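Local coordinates for malonyl-CoA-[acyl-carrier-protein] transacylase (Coxiella burnetii, PDB 3TQE) that probably transfers the malonyl group from malonyl-CoA to holo-acyl carrier protein, supplying malonyl-ACP for fatty acid synthesis, at residues A[154-160]-A[176-182]; A[139-143]-A[167-171]; A[73-78]-A[278-282]. One frame throughout, in Å; residues are numbered along the deposited sequence. Where two conformers were deposited one is given.

Interaction 1: A[154-160]-A[176-182]; sequences AALGQVV and HSEAVDR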
# COMPACT_ATOMS: atom_id res chain seq x y z
N ALA A 154 2.64 -25.00 11.24
CA ALA A 154 3.72 -25.08 10.27
C ALA A 154 5.03 -24.48 10.76
O ALA A 154 6.09 -24.81 10.25
CB ALA A 154 3.31 -24.37 9.00
N ALA A 155 4.97 -23.63 11.77
CA ALA A 155 6.13 -22.83 12.12
C ALA A 155 7.30 -23.64 12.58
O ALA A 155 8.40 -23.40 12.12
CB ALA A 155 5.77 -21.75 13.15
N LEU A 156 7.06 -24.57 13.51
CA LEU A 156 8.10 -25.48 13.98
C LEU A 156 9.37 -24.73 14.35
O LEU A 156 10.48 -25.14 14.05
CB LEU A 156 8.37 -26.57 12.92
CG LEU A 156 7.16 -27.45 12.64
CD1 LEU A 156 7.36 -28.30 11.44
CD2 LEU A 156 6.86 -28.29 13.83
N GLY A 157 9.19 -23.60 15.04
CA GLY A 157 10.32 -22.83 15.50
C GLY A 157 10.74 -21.66 14.65
O GLY A 157 11.53 -20.79 15.09
N GLN A 158 10.25 -21.63 13.42
CA GLN A 158 10.48 -20.55 12.49
C GLN A 158 9.33 -19.57 12.56
O GLN A 158 8.37 -19.76 13.30
CB GLN A 158 10.62 -21.10 11.07
CG GLN A 158 11.85 -21.97 10.86
CD GLN A 158 12.04 -22.27 9.40
OE1 GLN A 158 11.24 -23.01 8.82
NE2 GLN A 158 13.06 -21.67 8.77
N VAL A 159 9.44 -18.50 11.79
CA VAL A 159 8.41 -17.49 11.71
C VAL A 159 7.55 -17.74 10.47
O VAL A 159 8.06 -17.86 9.37
CB VAL A 159 9.02 -16.09 11.58
CG1 VAL A 159 7.94 -15.03 11.35
CG2 VAL A 159 9.81 -15.76 12.81
N VAL A 160 6.25 -17.77 10.67
CA VAL A 160 5.31 -17.72 9.56
C VAL A 160 3.99 -17.26 10.12
O VAL A 160 3.50 -17.80 11.10
CB VAL A 160 5.17 -19.06 8.81
CG1 VAL A 160 4.82 -20.21 9.77
CG2 VAL A 160 4.17 -18.95 7.65
N HIS A 176 9.86 -17.11 7.34
CA HIS A 176 10.94 -17.87 6.78
C HIS A 176 10.47 -18.68 5.60
O HIS A 176 9.36 -19.22 5.62
CB HIS A 176 11.50 -18.82 7.81
CG HIS A 176 12.25 -18.12 8.88
ND1 HIS A 176 11.79 -18.03 10.18
CD2 HIS A 176 13.44 -17.47 8.85
CE1 HIS A 176 12.68 -17.36 10.90
NE2 HIS A 176 13.69 -17.03 10.11
N SER A 177 11.32 -18.80 4.60
CA SER A 177 10.92 -19.41 3.36
C SER A 177 10.43 -20.84 3.55
O SER A 177 9.43 -21.23 2.98
CB SER A 177 12.03 -19.39 2.33
OG SER A 177 13.18 -19.90 2.87
N GLU A 178 11.13 -21.61 4.37
CA GLU A 178 10.75 -23.02 4.52
C GLU A 178 9.40 -23.11 5.21
O GLU A 178 8.58 -23.97 4.87
CB GLU A 178 11.81 -23.77 5.34
CG GLU A 178 13.19 -23.77 4.71
CD GLU A 178 14.09 -22.58 5.17
OE1 GLU A 178 13.56 -21.65 5.84
OE2 GLU A 178 15.31 -22.61 4.85
N ALA A 179 9.17 -22.24 6.18
CA ALA A 179 7.95 -22.23 6.96
C ALA A 179 6.78 -21.79 6.12
O ALA A 179 5.69 -22.33 6.22
CB ALA A 179 8.13 -21.35 8.18
N VAL A 180 6.99 -20.75 5.32
CA VAL A 180 5.97 -20.34 4.38
C VAL A 180 5.58 -21.50 3.47
O VAL A 180 4.40 -21.75 3.28
CB VAL A 180 6.42 -19.09 3.59
CG1 VAL A 180 5.51 -18.86 2.39
CG2 VAL A 180 6.47 -17.91 4.54
N ASP A 181 6.55 -22.22 2.94
CA ASP A 181 6.22 -23.33 2.06
C ASP A 181 5.44 -24.41 2.80
O ASP A 181 4.49 -24.97 2.28
CB ASP A 181 7.48 -23.90 1.42
CG ASP A 181 8.03 -23.04 0.32
OD1 ASP A 181 7.30 -22.17 -0.18
OD2 ASP A 181 9.21 -23.26 -0.09
N ARG A 182 5.83 -24.70 4.04
CA ARG A 182 5.11 -25.69 4.84
C ARG A 182 3.69 -25.25 5.09
O ARG A 182 2.78 -26.04 4.99
CB ARG A 182 5.81 -25.95 6.16
CG ARG A 182 7.11 -26.70 6.06
CD ARG A 182 7.61 -27.15 7.41
NE ARG A 182 7.83 -26.09 8.38
CZ ARG A 182 8.94 -25.37 8.52
NH1 ARG A 182 9.99 -25.52 7.73
NH2 ARG A 182 8.98 -24.46 9.47
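R182, in the second turn of helix 177-189, reaches across to the C-terminal end of helix 144-155 and takes hold of A154, A155 and Q158. Followed outward, its CB rests 4.1 Å from A154 CB, its CD passes near CD1 of L156, and the bend at chi3 (-59°) turns the guanidinium toward the last carbonyls of that helix. NE meets L156 CD1 at 3.8 Å. NE and NH2 then grip one oxygen side-on: NE lies 2.9 Å from A154 O, and both nitrogens keep that acceptor in the guanidinium plane. NH2 adds a weak bond to A155 O, the carbonyl that also accepts from Q158 N within the type I' turn A155-Q158. At the far end NH1 and NH2 share Q158 OE1; NH2, 2.8 Å from OE1, approaches on a lone pair.

The amide nitrogen of Q158 is held as well. NE2 gives a nearly straight bond (167°) to E178 OE1 at 3.0 Å, meeting the carboxylate from above its plane, while the amide lies almost parallel to the H176 ring. H176, the N-cap residue of helix 177-189, accepts V159 N on ring atom ND1 at 2.9 Å and 176°, and H176 N returns a bond to V159 O. Beneath the polar layer, V160 CB packs 3.8 Å from A179 CB.

One cation thus serves the carbonyl end of a helix, where the dipole would favour positive charge, and the bond from V159 N suggests that ND1 of H176 carries no proton and that any ring proton is on NE2.

Interaction 2: A[139-143]-A[167-171]; sequences IIGLN and STDQT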
# COMPACT_ATOMS: atom_id res chain seq x y z
N ILE A 139 -2.76 -17.12 0.09
CA ILE A 139 -3.70 -18.19 0.35
C ILE A 139 -5.08 -17.66 0.03
O ILE A 139 -5.49 -16.64 0.58
CB ILE A 139 -3.66 -18.66 1.79
CG1 ILE A 139 -2.26 -19.19 2.12
CG2 ILE A 139 -4.70 -19.73 2.02
CD1 ILE A 139 -2.08 -19.54 3.56
N ILE A 140 -5.79 -18.36 -0.85
CA ILE A 140 -7.13 -17.95 -1.22
C ILE A 140 -8.06 -19.08 -0.86
O ILE A 140 -7.80 -20.23 -1.23
CB ILE A 140 -7.22 -17.63 -2.70
CG1 ILE A 140 -6.26 -16.47 -3.02
CG2 ILE A 140 -8.65 -17.31 -3.08
CD1 ILE A 140 -6.36 -15.92 -4.41
N GLY A 141 -9.12 -18.77 -0.12
CA GLY A 141 -10.18 -19.73 0.17
C GLY A 141 -10.29 -20.25 1.58
O GLY A 141 -11.17 -21.08 1.87
N LEU A 142 -9.42 -19.78 2.48
CA LEU A 142 -9.50 -20.10 3.90
C LEU A 142 -9.68 -18.80 4.67
O LEU A 142 -9.24 -17.74 4.22
CB LEU A 142 -8.22 -20.79 4.39
CG LEU A 142 -7.89 -22.14 3.78
CD1 LEU A 142 -6.58 -22.61 4.37
CD2 LEU A 142 -8.98 -23.16 4.04
N ASN A 143 -10.26 -18.90 5.85
CA ASN A 143 -10.42 -17.70 6.67
C ASN A 143 -9.20 -17.47 7.55
O ASN A 143 -8.28 -18.31 7.61
CB ASN A 143 -11.73 -17.72 7.46
CG ASN A 143 -11.82 -18.87 8.42
OD1 ASN A 143 -10.93 -19.09 9.24
ND2 ASN A 143 -12.94 -19.58 8.37
N SER A 167 -8.52 -9.70 1.74
CA SER A 167 -9.93 -9.78 1.51
C SER A 167 -10.42 -10.92 2.35
O SER A 167 -9.66 -11.61 3.02
CB SER A 167 -10.23 -10.00 0.04
OG SER A 167 -10.28 -11.38 -0.24
N THR A 168 -11.71 -11.17 2.33
CA THR A 168 -12.25 -12.03 3.35
C THR A 168 -11.63 -13.47 3.27
O THR A 168 -11.27 -14.11 4.27
CB THR A 168 -13.79 -11.89 3.29
OG1 THR A 168 -14.14 -10.85 2.34
CG2 THR A 168 -14.31 -11.46 4.67
N ASP A 169 -11.41 -13.93 2.06
CA ASP A 169 -10.80 -15.24 1.89
C ASP A 169 -9.47 -15.13 1.15
O ASP A 169 -9.08 -16.05 0.46
CB ASP A 169 -11.76 -16.19 1.18
CG ASP A 169 -11.92 -15.90 -0.31
OD1 ASP A 169 -11.67 -14.76 -0.77
OD2 ASP A 169 -12.31 -16.85 -1.04
N GLN A 170 -8.77 -14.00 1.31
CA GLN A 170 -7.48 -13.82 0.66
C GLN A 170 -6.51 -13.25 1.68
O GLN A 170 -6.69 -12.12 2.15
CB GLN A 170 -7.62 -12.89 -0.54
CG GLN A 170 -6.34 -12.63 -1.29
CD GLN A 170 -6.57 -11.78 -2.54
OE1 GLN A 170 -7.61 -11.87 -3.20
NE2 GLN A 170 -5.59 -10.96 -2.87
N THR A 171 -5.50 -14.02 2.02
CA THR A 171 -4.56 -13.60 3.04
C THR A 171 -3.19 -13.91 2.49
O THR A 171 -2.98 -14.96 1.92
CB THR A 171 -4.78 -14.38 4.37
OG1 THR A 171 -6.09 -14.10 4.91
CG2 THR A 171 -3.73 -14.05 5.43
O HOH W 1 -7.65 -17.67 2.41
O HOH W 2 -8.25 -15.40 4.62
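I139 and T171 form an antiparallel hydrogen-bonded pair in the mixed sheet, where strand 134-140 ends and strand 170-174 begins. I139 N donates to T171 O at 2.8 Å, and T171 N answers to I139 O at 3.0 Å. The next pair, I140 with Q170, is non-hydrogen-bonded, and its CA atoms draw in to 4.5 Å; here I140 CA sits 3.2 Å from D169 O as a CA-H...O contact. The same D169 O takes G141 N at 2.8 Å, in the carbonyl plane, just as the strand gives way to the loop. On the close-packed face, I139 and T171 both touch I147 of helix 144-155.

Beyond G141 the two chains part, and water replaces direct bonding. One water accepts from L142 N at 2.8 Å; a second sits between L142 O and T171 OG1, its bonding doubtful. The type I turn S167-Q170 closes this side, and D169 brings its carboxylate alongside G141, as chi1 of 74° sets CG between backbone N and carbonyl carbon. Ladder bonds therefore yield to solvent-mediated ones, and D169 O accepts from G141 N and, weakly, from the first water at the point where direct bonds give way.

Interaction 3: A[73-78]-A[278-282]; sequences ADVAIF and ECGPD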
# COMPACT_ATOMS: atom_id res chain seq x y z
N ALA A 73 4.09 7.87 -7.82
CA ALA A 73 2.95 7.64 -8.71
C ALA A 73 1.64 7.96 -8.00
O ALA A 73 0.77 8.63 -8.55
CB ALA A 73 2.94 6.22 -9.22
N ASP A 74 1.51 7.49 -6.77
CA ASP A 74 0.28 7.69 -6.03
C ASP A 74 0.08 9.19 -5.78
O ASP A 74 -1.02 9.71 -5.92
CB ASP A 74 0.37 6.99 -4.69
CG ASP A 74 0.25 5.46 -4.75
OD1 ASP A 74 0.15 4.84 -5.82
OD2 ASP A 74 0.28 4.87 -3.63
N VAL A 75 1.13 9.89 -5.36
CA VAL A 75 1.02 11.30 -5.09
C VAL A 75 0.76 12.08 -6.38
O VAL A 75 -0.01 13.02 -6.39
CB VAL A 75 2.27 11.80 -4.40
CG1 VAL A 75 2.31 13.30 -4.37
CG2 VAL A 75 2.33 11.21 -3.00
N ALA A 76 1.39 11.68 -7.46
CA ALA A 76 1.13 12.33 -8.76
C ALA A 76 -0.33 12.26 -9.11
O ALA A 76 -0.91 13.24 -9.59
CB ALA A 76 2.00 11.72 -9.84
N ILE A 77 -0.93 11.10 -8.91
CA ILE A 77 -2.35 10.94 -9.24
C ILE A 77 -3.21 11.77 -8.33
O ILE A 77 -4.16 12.42 -8.77
CB ILE A 77 -2.75 9.47 -9.24
CG1 ILE A 77 -2.11 8.80 -10.46
CG2 ILE A 77 -4.28 9.31 -9.22
CD1 ILE A 77 -2.17 7.31 -10.44
N PHE A 78 -2.88 11.81 -7.05
CA PHE A 78 -3.60 12.70 -6.17
C PHE A 78 -3.54 14.13 -6.60
O PHE A 78 -4.53 14.85 -6.56
CB PHE A 78 -3.06 12.56 -4.77
CG PHE A 78 -3.74 13.43 -3.78
CD1 PHE A 78 -4.94 13.03 -3.24
CD2 PHE A 78 -3.22 14.64 -3.41
CE1 PHE A 78 -5.59 13.84 -2.34
CE2 PHE A 78 -3.88 15.44 -2.50
CZ PHE A 78 -5.04 15.03 -2.00
N GLU A 278 -9.11 4.62 -6.37
CA GLU A 278 -7.80 4.02 -6.26
C GLU A 278 -6.79 5.03 -6.76
O GLU A 278 -6.72 5.35 -7.95
CB GLU A 278 -7.75 2.70 -7.01
CG GLU A 278 -6.42 1.96 -6.87
CD GLU A 278 -6.50 0.44 -6.97
OE1 GLU A 278 -7.52 -0.13 -7.43
OE2 GLU A 278 -5.50 -0.20 -6.55
N CYS A 279 -6.06 5.60 -5.82
CA CYS A 279 -5.17 6.71 -6.11
C CYS A 279 -3.77 6.18 -6.33
O CYS A 279 -2.89 6.31 -5.50
CB CYS A 279 -5.23 7.73 -5.00
SG CYS A 279 -4.51 9.31 -5.43
N GLY A 280 -3.59 5.57 -7.48
CA GLY A 280 -2.31 4.97 -7.85
C GLY A 280 -2.49 4.17 -9.11
O GLY A 280 -3.58 4.08 -9.68
N PRO A 281 -1.40 3.56 -9.57
CA PRO A 281 -1.44 2.71 -10.73
C PRO A 281 -2.08 1.36 -10.41
O PRO A 281 -2.13 0.94 -9.24
CB PRO A 281 0.02 2.54 -11.05
CG PRO A 281 0.69 2.59 -9.69
CD PRO A 281 -0.10 3.56 -8.90
N ASP A 282 -2.54 0.67 -11.45
CA ASP A 282 -3.08 -0.67 -11.37
C ASP A 282 -4.43 -0.66 -10.65
O ASP A 282 -4.89 0.38 -10.21
CB ASP A 282 -2.07 -1.65 -10.77
CG ASP A 282 -2.20 -3.07 -11.31
OD1 ASP A 282 -3.23 -3.40 -11.97
OD2 ASP A 282 -1.26 -3.84 -11.02
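The loop that leaves strand 275-278 of the parallel sheet, on its way to helix 284-292, lies against helix 63-83, and C279, G280 and P281 make the contact. C279 sits at the centre of an inverse gamma turn. With its SG anti to the backbone N (chi1 -165°), the sulfur lies against the helix, 3.6 Å from F78 CB and at the edge of the F78 ring; I77 CG2 meets the same sulfur at 3.8 Å. From I77 the other branch goes further along: CD1 reaches the G280 backbone, where its approach to G280 CA, 3.5 Å, is tighter than usual van der Waals contact.

In this acyl transferase domain strand 91-94 of the same sheet leads into what is probably the nucleophile elbow (GxSxG), and D74 touches residues of that turn. The D74 side chain is about 10 Å from that of S96, predicted to be an active-site residue. Its carboxylate lies against the 278-282 loop without a hydrogen bond to it: OD1 stands 3.2 Å from G280 CA and 3.3 Å from P281 CD, while D74 CG approaches C279 O. The absence of a side chain on G280 lets OD1 come this near. A73 CB meets P281 CD at 4.1 Å, and M22 touches both residues. F10 and F12 of strand 9-12 also touch C279.

In the fold
From the N terminus, helix 63-83 supplies the first half of interaction 3, whose partner, 278-282, arrives some 200 residues later and so closes a long loop holding both other contacts. Within it, strand 134-140 runs into helix 144-155; interaction 2 closes its loop at 167-171, pairing that strand with strand 170-174. Interaction 1 closes at 176-182, setting the C-terminal end of helix 144-155 and the loop after it against the start of helix 177-189. Their segments alternate along the chain, so the two contacts cross, with centres 19 Å apart. Interaction 3, about 35 Å from interaction 1 between centres, lies on the opposite side of the chain's centre and ties the parallel-sheet core to helix 63-83.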